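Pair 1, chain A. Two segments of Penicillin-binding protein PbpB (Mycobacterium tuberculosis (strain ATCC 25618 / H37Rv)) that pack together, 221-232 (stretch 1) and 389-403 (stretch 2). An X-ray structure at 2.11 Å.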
# COMPACT_ATOMS: atom_id res chain seq x y z
N VAL A 221 -7.08 1.13 10.36
CA VAL A 221 -6.97 1.67 9.01
C VAL A 221 -5.49 1.93 8.76
O VAL A 221 -4.76 2.31 9.67
CB VAL A 221 -7.80 2.97 8.82
CG1 VAL A 221 -7.60 3.64 7.40
CG2 VAL A 221 -9.28 2.69 9.02
N SER A 222 -5.04 1.72 7.53
CA SER A 222 -3.68 2.08 7.18
C SER A 222 -3.67 2.51 5.72
O SER A 222 -4.59 2.21 4.95
CB SER A 222 -2.71 0.93 7.44
OG SER A 222 -3.14 -0.19 6.72
N ALA A 223 -2.62 3.25 5.35
CA ALA A 223 -2.51 3.83 4.02
C ALA A 223 -1.03 4.03 3.70
O ALA A 223 -0.21 4.32 4.58
CB ALA A 223 -3.26 5.18 3.90
N VAL A 224 -0.71 3.87 2.42
CA VAL A 224 0.65 4.03 1.91
C VAL A 224 0.57 4.89 0.66
O VAL A 224 -0.31 4.69 -0.18
CB VAL A 224 1.30 2.67 1.58
CG1 VAL A 224 2.63 2.86 0.81
CG2 VAL A 224 1.51 1.83 2.88
N VAL A 225 1.47 5.86 0.55
CA VAL A 225 1.60 6.68 -0.65
C VAL A 225 3.01 6.47 -1.20
O VAL A 225 3.99 6.76 -0.51
CB VAL A 225 1.34 8.16 -0.38
CG1 VAL A 225 1.53 8.96 -1.69
CG2 VAL A 225 -0.08 8.38 0.21
N LEU A 226 3.10 6.01 -2.44
CA LEU A 226 4.38 5.85 -3.10
C LEU A 226 4.54 6.87 -4.22
O LEU A 226 3.58 7.22 -4.90
CB LEU A 226 4.53 4.45 -3.70
CG LEU A 226 4.45 3.23 -2.77
CD1 LEU A 226 4.68 1.95 -3.60
CD2 LEU A 226 5.47 3.34 -1.65
N ASP A 227 5.78 7.32 -4.41
CA ASP A 227 6.10 8.01 -5.65
C ASP A 227 5.98 7.04 -6.81
O ASP A 227 6.57 5.96 -6.79
CB ASP A 227 7.52 8.60 -5.60
CG ASP A 227 7.91 9.22 -6.92
OD1 ASP A 227 7.53 10.37 -7.16
OD2 ASP A 227 8.55 8.54 -7.75
N ALA A 228 5.21 7.43 -7.83
CA ALA A 228 4.88 6.52 -8.92
C ALA A 228 6.13 6.02 -9.64
O ALA A 228 6.23 4.83 -9.95
CB ALA A 228 3.94 7.20 -9.91
N LYS A 229 7.08 6.92 -9.93
CA LYS A 229 8.20 6.54 -10.78
C LYS A 229 9.29 5.79 -10.01
O LYS A 229 9.84 4.80 -10.51
CB LYS A 229 8.79 7.78 -11.45
CG LYS A 229 8.01 8.31 -12.68
CD LYS A 229 8.54 9.69 -13.11
CE LYS A 229 8.01 10.14 -14.48
NZ LYS A 229 8.58 9.32 -15.59
N THR A 230 9.62 6.25 -8.80
CA THR A 230 10.71 5.70 -8.01
C THR A 230 10.27 4.68 -6.97
O THR A 230 11.13 3.97 -6.43
CB THR A 230 11.45 6.82 -7.26
OG1 THR A 230 10.59 7.37 -6.26
CG2 THR A 230 11.87 7.93 -8.22
N GLY A 231 8.98 4.63 -6.63
CA GLY A 231 8.54 3.76 -5.55
C GLY A 231 9.00 4.17 -4.17
O GLY A 231 8.86 3.40 -3.22
N GLU A 232 9.53 5.38 -4.02
CA GLU A 232 9.89 5.84 -2.69
C GLU A 232 8.63 6.00 -1.86
O GLU A 232 7.56 6.34 -2.37
CB GLU A 232 10.68 7.15 -2.76
CG GLU A 232 12.08 6.99 -3.36
CD GLU A 232 12.92 8.26 -3.27
OE1 GLU A 232 12.35 9.38 -3.28
OE2 GLU A 232 14.16 8.14 -3.20
N THR A 389 0.95 -7.73 2.17
CA THR A 389 0.92 -6.51 2.96
C THR A 389 0.36 -5.35 2.15
O THR A 389 0.28 -5.39 0.91
CB THR A 389 2.32 -6.17 3.46
OG1 THR A 389 3.15 -5.86 2.35
CG2 THR A 389 2.92 -7.37 4.21
N LEU A 390 -0.03 -4.30 2.86
CA LEU A 390 -0.42 -3.05 2.22
C LEU A 390 0.69 -2.53 1.32
O LEU A 390 0.42 -2.02 0.22
CB LEU A 390 -0.79 -2.00 3.28
CG LEU A 390 -1.43 -0.73 2.70
CD1 LEU A 390 -2.60 -1.11 1.82
CD2 LEU A 390 -1.89 0.24 3.81
N LEU A 391 1.94 -2.62 1.76
CA LEU A 391 3.05 -2.11 0.95
C LEU A 391 3.20 -2.91 -0.34
O LEU A 391 3.41 -2.34 -1.42
CB LEU A 391 4.35 -2.13 1.75
CG LEU A 391 5.58 -1.62 1.00
CD1 LEU A 391 5.41 -0.15 0.58
CD2 LEU A 391 6.85 -1.80 1.85
N GLN A 392 3.14 -4.25 -0.24
CA GLN A 392 3.16 -5.10 -1.43
C GLN A 392 2.02 -4.75 -2.38
O GLN A 392 2.21 -4.65 -3.59
CB GLN A 392 3.06 -6.57 -1.02
CG GLN A 392 4.34 -7.14 -0.43
CD GLN A 392 4.16 -8.57 0.01
OE1 GLN A 392 3.09 -8.94 0.50
NE2 GLN A 392 5.20 -9.39 -0.14
N MET A 393 0.80 -4.63 -1.84
CA MET A 393 -0.35 -4.28 -2.67
C MET A 393 -0.11 -2.97 -3.40
O MET A 393 -0.26 -2.89 -4.63
CB MET A 393 -1.60 -4.17 -1.78
CG MET A 393 -2.90 -3.85 -2.52
SD MET A 393 -4.25 -3.50 -1.36
CE MET A 393 -4.23 -1.71 -1.34
N THR A 394 0.30 -1.94 -2.66
CA THR A 394 0.61 -0.65 -3.27
C THR A 394 1.75 -0.77 -4.28
O THR A 394 1.75 -0.09 -5.31
CB THR A 394 0.94 0.36 -2.17
OG1 THR A 394 -0.11 0.33 -1.19
CG2 THR A 394 1.04 1.75 -2.73
N GLY A 395 2.73 -1.63 -4.00
CA GLY A 395 3.85 -1.79 -4.92
C GLY A 395 3.44 -2.39 -6.24
O GLY A 395 4.02 -2.07 -7.29
N MET A 396 2.41 -3.25 -6.23
CA MET A 396 1.86 -3.80 -7.47
C MET A 396 1.37 -2.69 -8.38
O MET A 396 1.62 -2.71 -9.60
CB MET A 396 0.70 -4.75 -7.17
CG MET A 396 1.10 -6.11 -6.68
SD MET A 396 -0.08 -7.36 -7.20
CE MET A 396 -1.52 -6.98 -6.20
N TYR A 397 0.61 -1.75 -7.82
CA TYR A 397 0.05 -0.67 -8.64
C TYR A 397 1.14 0.31 -9.05
O TYR A 397 1.02 0.96 -10.10
CB TYR A 397 -1.09 0.01 -7.88
CG TYR A 397 -2.34 -0.85 -7.90
CD1 TYR A 397 -2.40 -2.05 -7.20
CD2 TYR A 397 -3.46 -0.48 -8.66
CE1 TYR A 397 -3.54 -2.87 -7.24
CE2 TYR A 397 -4.59 -1.29 -8.72
CZ TYR A 397 -4.62 -2.49 -8.00
OH TYR A 397 -5.74 -3.29 -8.03
N GLN A 398 2.23 0.39 -8.28
CA GLN A 398 3.37 1.20 -8.68
C GLN A 398 3.99 0.68 -9.98
O GLN A 398 4.43 1.47 -10.82
CB GLN A 398 4.42 1.23 -7.56
CG GLN A 398 5.61 2.12 -7.87
CD GLN A 398 6.65 1.42 -8.70
OE1 GLN A 398 6.74 0.19 -8.69
NE2 GLN A 398 7.42 2.19 -9.45
N ALA A 399 4.03 -0.65 -10.14
CA ALA A 399 4.58 -1.22 -11.37
C ALA A 399 3.81 -0.73 -12.59
O ALA A 399 4.39 -0.37 -13.62
CB ALA A 399 4.53 -2.75 -11.31
N ILE A 400 2.48 -0.73 -12.48
CA ILE A 400 1.62 -0.30 -13.57
C ILE A 400 1.71 1.21 -13.75
O ILE A 400 1.68 1.73 -14.87
CB ILE A 400 0.19 -0.78 -13.29
CG1 ILE A 400 0.11 -2.31 -13.41
CG2 ILE A 400 -0.83 -0.06 -14.18
CD1 ILE A 400 0.47 -2.82 -14.82
N ALA A 401 1.80 1.94 -12.64
CA ALA A 401 1.98 3.39 -12.71
C ALA A 401 3.28 3.75 -13.45
O ALA A 401 3.31 4.72 -14.21
CB ALA A 401 2.01 3.97 -11.30
N ASN A 402 4.34 2.98 -13.23
CA ASN A 402 5.65 3.29 -13.80
C ASN A 402 5.86 2.58 -15.13
O ASN A 402 6.94 2.03 -15.40
CB ASN A 402 6.74 2.94 -12.79
CG ASN A 402 8.11 3.44 -13.20
OD1 ASN A 402 8.27 4.57 -13.70
ND2 ASN A 402 9.13 2.60 -13.01
N ASP A 403 4.81 2.54 -15.96
CA ASP A 403 4.90 2.05 -17.33
C ASP A 403 5.40 0.61 -17.37
O ASP A 403 6.13 0.22 -18.28
CB ASP A 403 5.79 2.96 -18.19
CG ASP A 403 5.00 4.12 -18.82
OD1 ASP A 403 3.75 4.10 -18.72
OD2 ASP A 403 5.61 5.04 -19.39

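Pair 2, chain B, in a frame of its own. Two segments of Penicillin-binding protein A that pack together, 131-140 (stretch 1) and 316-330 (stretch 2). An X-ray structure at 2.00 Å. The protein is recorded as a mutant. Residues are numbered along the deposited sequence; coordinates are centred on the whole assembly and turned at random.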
# COMPACT_ATOMS: atom_id res chain seq x y z
N GLY B 131 -6.91 -7.24 4.93
CA GLY B 131 -6.28 -5.94 4.64
C GLY B 131 -5.13 -6.07 3.68
O GLY B 131 -5.16 -6.93 2.77
N ALA B 132 -4.13 -5.21 3.85
CA ALA B 132 -3.00 -5.14 2.93
C ALA B 132 -1.73 -4.64 3.60
O ALA B 132 -1.77 -3.96 4.63
CB ALA B 132 -3.35 -4.28 1.70
N VAL B 133 -0.60 -5.02 3.01
CA VAL B 133 0.70 -4.50 3.40
C VAL B 133 1.47 -4.11 2.14
O VAL B 133 1.52 -4.86 1.16
CB VAL B 133 1.53 -5.53 4.20
CG1 VAL B 133 2.94 -4.99 4.49
CG2 VAL B 133 0.82 -5.93 5.51
N VAL B 134 2.08 -2.93 2.16
CA VAL B 134 2.90 -2.48 1.04
C VAL B 134 4.22 -2.02 1.61
O VAL B 134 4.26 -1.33 2.65
CB VAL B 134 2.25 -1.29 0.27
CG1 VAL B 134 3.20 -0.77 -0.82
CG2 VAL B 134 0.93 -1.70 -0.36
N ALA B 135 5.30 -2.40 0.94
CA ALA B 135 6.62 -1.92 1.28
C ALA B 135 7.26 -1.34 0.02
O ALA B 135 7.19 -1.91 -1.07
CB ALA B 135 7.49 -3.03 1.88
N LEU B 136 7.85 -0.16 0.19
CA LEU B 136 8.46 0.57 -0.92
C LEU B 136 9.87 0.94 -0.53
O LEU B 136 10.18 1.12 0.66
CB LEU B 136 7.68 1.87 -1.20
CG LEU B 136 6.19 1.77 -1.59
CD1 LEU B 136 5.60 3.17 -1.79
CD2 LEU B 136 6.00 0.93 -2.87
N GLU B 137 10.74 1.04 -1.52
CA GLU B 137 12.08 1.58 -1.31
C GLU B 137 12.02 3.06 -1.66
O GLU B 137 11.84 3.39 -2.83
CB GLU B 137 13.07 0.87 -2.22
CG GLU B 137 14.52 1.33 -2.03
CD GLU B 137 15.47 0.38 -2.71
OE1 GLU B 137 15.53 0.40 -3.95
OE2 GLU B 137 16.13 -0.41 -2.01
N PRO B 138 12.17 3.95 -0.66
CA PRO B 138 11.86 5.35 -0.92
C PRO B 138 12.73 6.05 -1.96
O PRO B 138 12.22 6.90 -2.69
CB PRO B 138 11.95 6.00 0.47
CG PRO B 138 11.80 4.85 1.45
CD PRO B 138 12.56 3.75 0.75
N SER B 139 14.01 5.67 -2.07
CA SER B 139 14.95 6.33 -2.98
C SER B 139 14.79 5.89 -4.44
O SER B 139 15.31 6.54 -5.35
CB SER B 139 16.39 6.08 -2.53
OG SER B 139 16.73 4.70 -2.60
N THR B 140 14.07 4.79 -4.67
CA THR B 140 13.95 4.26 -6.01
C THR B 140 12.52 4.10 -6.49
O THR B 140 12.28 4.15 -7.68
CB THR B 140 14.63 2.89 -6.16
OG1 THR B 140 13.99 1.97 -5.27
CG2 THR B 140 16.10 2.97 -5.83
N THR B 316 -5.62 4.12 -1.49
CA THR B 316 -5.15 2.74 -1.55
C THR B 316 -4.07 2.61 -0.50
O THR B 316 -3.46 3.61 -0.12
CB THR B 316 -4.56 2.37 -2.92
OG1 THR B 316 -3.42 3.20 -3.19
CG2 THR B 316 -5.60 2.53 -4.05
N PRO B 317 -3.86 1.40 0.04
CA PRO B 317 -2.66 1.16 0.86
C PRO B 317 -1.34 1.56 0.17
O PRO B 317 -0.47 2.13 0.82
CB PRO B 317 -2.73 -0.34 1.15
CG PRO B 317 -4.25 -0.61 1.18
CD PRO B 317 -4.76 0.23 0.01
N LEU B 318 -1.20 1.30 -1.13
CA LEU B 318 -0.03 1.79 -1.86
C LEU B 318 0.15 3.32 -1.79
O LEU B 318 1.27 3.80 -1.61
CB LEU B 318 -0.07 1.33 -3.31
CG LEU B 318 1.03 1.85 -4.24
CD1 LEU B 318 2.39 1.33 -3.81
CD2 LEU B 318 0.76 1.52 -5.72
N ALA B 319 -0.94 4.07 -1.97
CA ALA B 319 -0.88 5.54 -1.86
C ALA B 319 -0.45 5.99 -0.45
O ALA B 319 0.32 6.93 -0.30
CB ALA B 319 -2.22 6.17 -2.25
N ASN B 320 -0.93 5.30 0.59
CA ASN B 320 -0.48 5.64 1.95
C ASN B 320 1.00 5.28 2.16
O ASN B 320 1.72 6.05 2.79
CB ASN B 320 -1.40 5.04 3.04
CG ASN B 320 -1.85 6.09 4.08
OD1 ASN B 320 -1.36 7.22 4.10
ND2 ASN B 320 -2.77 5.70 4.96
N ALA B 321 1.48 4.14 1.64
CA ALA B 321 2.93 3.82 1.66
C ALA B 321 3.73 4.89 0.93
O ALA B 321 4.82 5.24 1.37
CB ALA B 321 3.22 2.44 1.04
N GLU B 322 3.16 5.39 -0.17
CA GLU B 322 3.80 6.41 -1.00
C GLU B 322 3.98 7.76 -0.26
O GLU B 322 5.00 8.44 -0.43
CB GLU B 322 2.97 6.62 -2.29
CG GLU B 322 3.77 6.48 -3.60
CD GLU B 322 2.88 6.47 -4.85
OE1 GLU B 322 1.91 5.67 -4.88
OE2 GLU B 322 3.15 7.24 -5.80
N ILE B 323 2.98 8.15 0.53
CA ILE B 323 3.11 9.35 1.39
C ILE B 323 4.30 9.20 2.32
O ILE B 323 5.16 10.09 2.40
CB ILE B 323 1.82 9.63 2.19
CG1 ILE B 323 0.70 10.08 1.25
CG2 ILE B 323 2.04 10.72 3.25
CD1 ILE B 323 -0.69 9.91 1.84
N ALA B 324 4.38 8.04 2.98
CA ALA B 324 5.50 7.75 3.87
C ALA B 324 6.84 7.72 3.10
O ALA B 324 7.85 8.26 3.57
CB ALA B 324 5.25 6.42 4.63
N ALA B 325 6.85 7.09 1.92
CA ALA B 325 8.06 7.00 1.08
C ALA B 325 8.52 8.39 0.59
O ALA B 325 9.71 8.68 0.55
CB ALA B 325 7.79 6.10 -0.13
N THR B 326 7.57 9.22 0.22
CA THR B 326 7.83 10.60 -0.19
C THR B 326 8.52 11.43 0.92
O THR B 326 9.55 12.06 0.67
CB THR B 326 6.52 11.28 -0.68
OG1 THR B 326 6.06 10.57 -1.85
CG2 THR B 326 6.73 12.75 -1.07
N ILE B 327 7.96 11.41 2.12
CA ILE B 327 8.58 12.06 3.28
C ILE B 327 9.98 11.47 3.49
O ILE B 327 10.94 12.22 3.59
CB ILE B 327 7.67 11.94 4.53
CG1 ILE B 327 6.37 12.72 4.29
CG2 ILE B 327 8.35 12.52 5.78
CD1 ILE B 327 5.20 12.27 5.16
N ALA B 328 10.07 10.14 3.49
CA ALA B 328 11.34 9.42 3.67
C ALA B 328 12.42 9.87 2.69
O ALA B 328 13.60 9.98 3.03
CB ALA B 328 11.10 7.91 3.54
N ASN B 329 12.00 10.12 1.45
CA ASN B 329 12.90 10.56 0.39
C ASN B 329 13.02 12.10 0.27
O ASN B 329 13.18 12.64 -0.83
CB ASN B 329 12.43 9.94 -0.94
CG ASN B 329 13.46 10.04 -2.04
OD1 ASN B 329 14.64 9.73 -1.84
ND2 ASN B 329 13.01 10.46 -3.22
N GLY B 330 12.92 12.82 1.39
CA GLY B 330 13.14 14.27 1.39
C GLY B 330 12.10 15.10 0.63
O GLY B 330 12.38 16.25 0.25

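The sharpest difference lies where the chain leaves the strand. In pair 1 a hydrogen bond crosses the interface: Gln A398 NE2 donates to Ala A228 O at 2.9 Å, with an N-H...acceptor angle of 149°. Pair 2 has no hydrogen bond between its stretches. Gln A398 superposes on Ala B325, whose methyl has no donor to offer, and Ala A228 on Pro B138, whose CB makes apolar contacts with the helix. Pro B138 CB lies 3.5 Å from Ala B325 O, 4.2 Å from Ala B325 CB and 3.7 Å from Ala B328 CB. The pair 1 contact that matches the last of these, Ala A228 CB to Ala A401 CB, is 4.0 Å. The backbones also come closer here in pair 2: the CA atoms of Pro B138 and Ala B325 are 4.6 Å apart, against 5.5 Å for Ala A228 and Gln A398.

These differences sit on a common scaffold. The N, CA and C atoms of 14 central residues superpose with an RMSD of 0.5 Å. Each pair sets a helix across a strand, with signed crossing angles of -37° and -36° and closest axis approaches of 8.6 Å in pair 1 and 7.9 Å in pair 2. Each helix is preceded by a threonine cap: Thr A389 OG1 accepts from Gln A392 N at 3.0 Å, and Thr B316 OG1 from Ala B319 N at 2.9 Å.

The strand presents alternate side chains to the helix, and its central ones are the same in both pairs. Val A224 matches Val B134 and Leu A226 matches Leu B136, with side-chain centres 0.4 and 0.2 Å apart; the valines share chi1 t, the leucines chi1 m and chi2 t. Their helix partner Leu A391 matches Leu B318, both t and p. Leu A226 CD2 reaches Leu A391 CD1 at 4.1 Å, and Leu B136 CD2 reaches Leu B318 CD1 at 3.8 Å.

Around this constant trio the neighbours vary. Thr A394 and Ala B321 occupy one position: Thr A394 CG2 packs 3.7 Å from Leu A226 CG, while its OG1 donates to Leu A390 O at 2.8 Å, so the hydroxyl is satisfied within its own helix. Ala B321 CB simply meets Val B134 CG1 at 3.7 Å. At the start of the helix, the longer Leu A390 extends CD2 to 3.2 Å from Ser A222 OG, whereas Pro B317 CG rests 3.8 Å from Ala B132 CB, an entirely apolar contact. The buried areas, 574 Å² in pair 1 and 495 Å² in pair 2, accompany these different solutions.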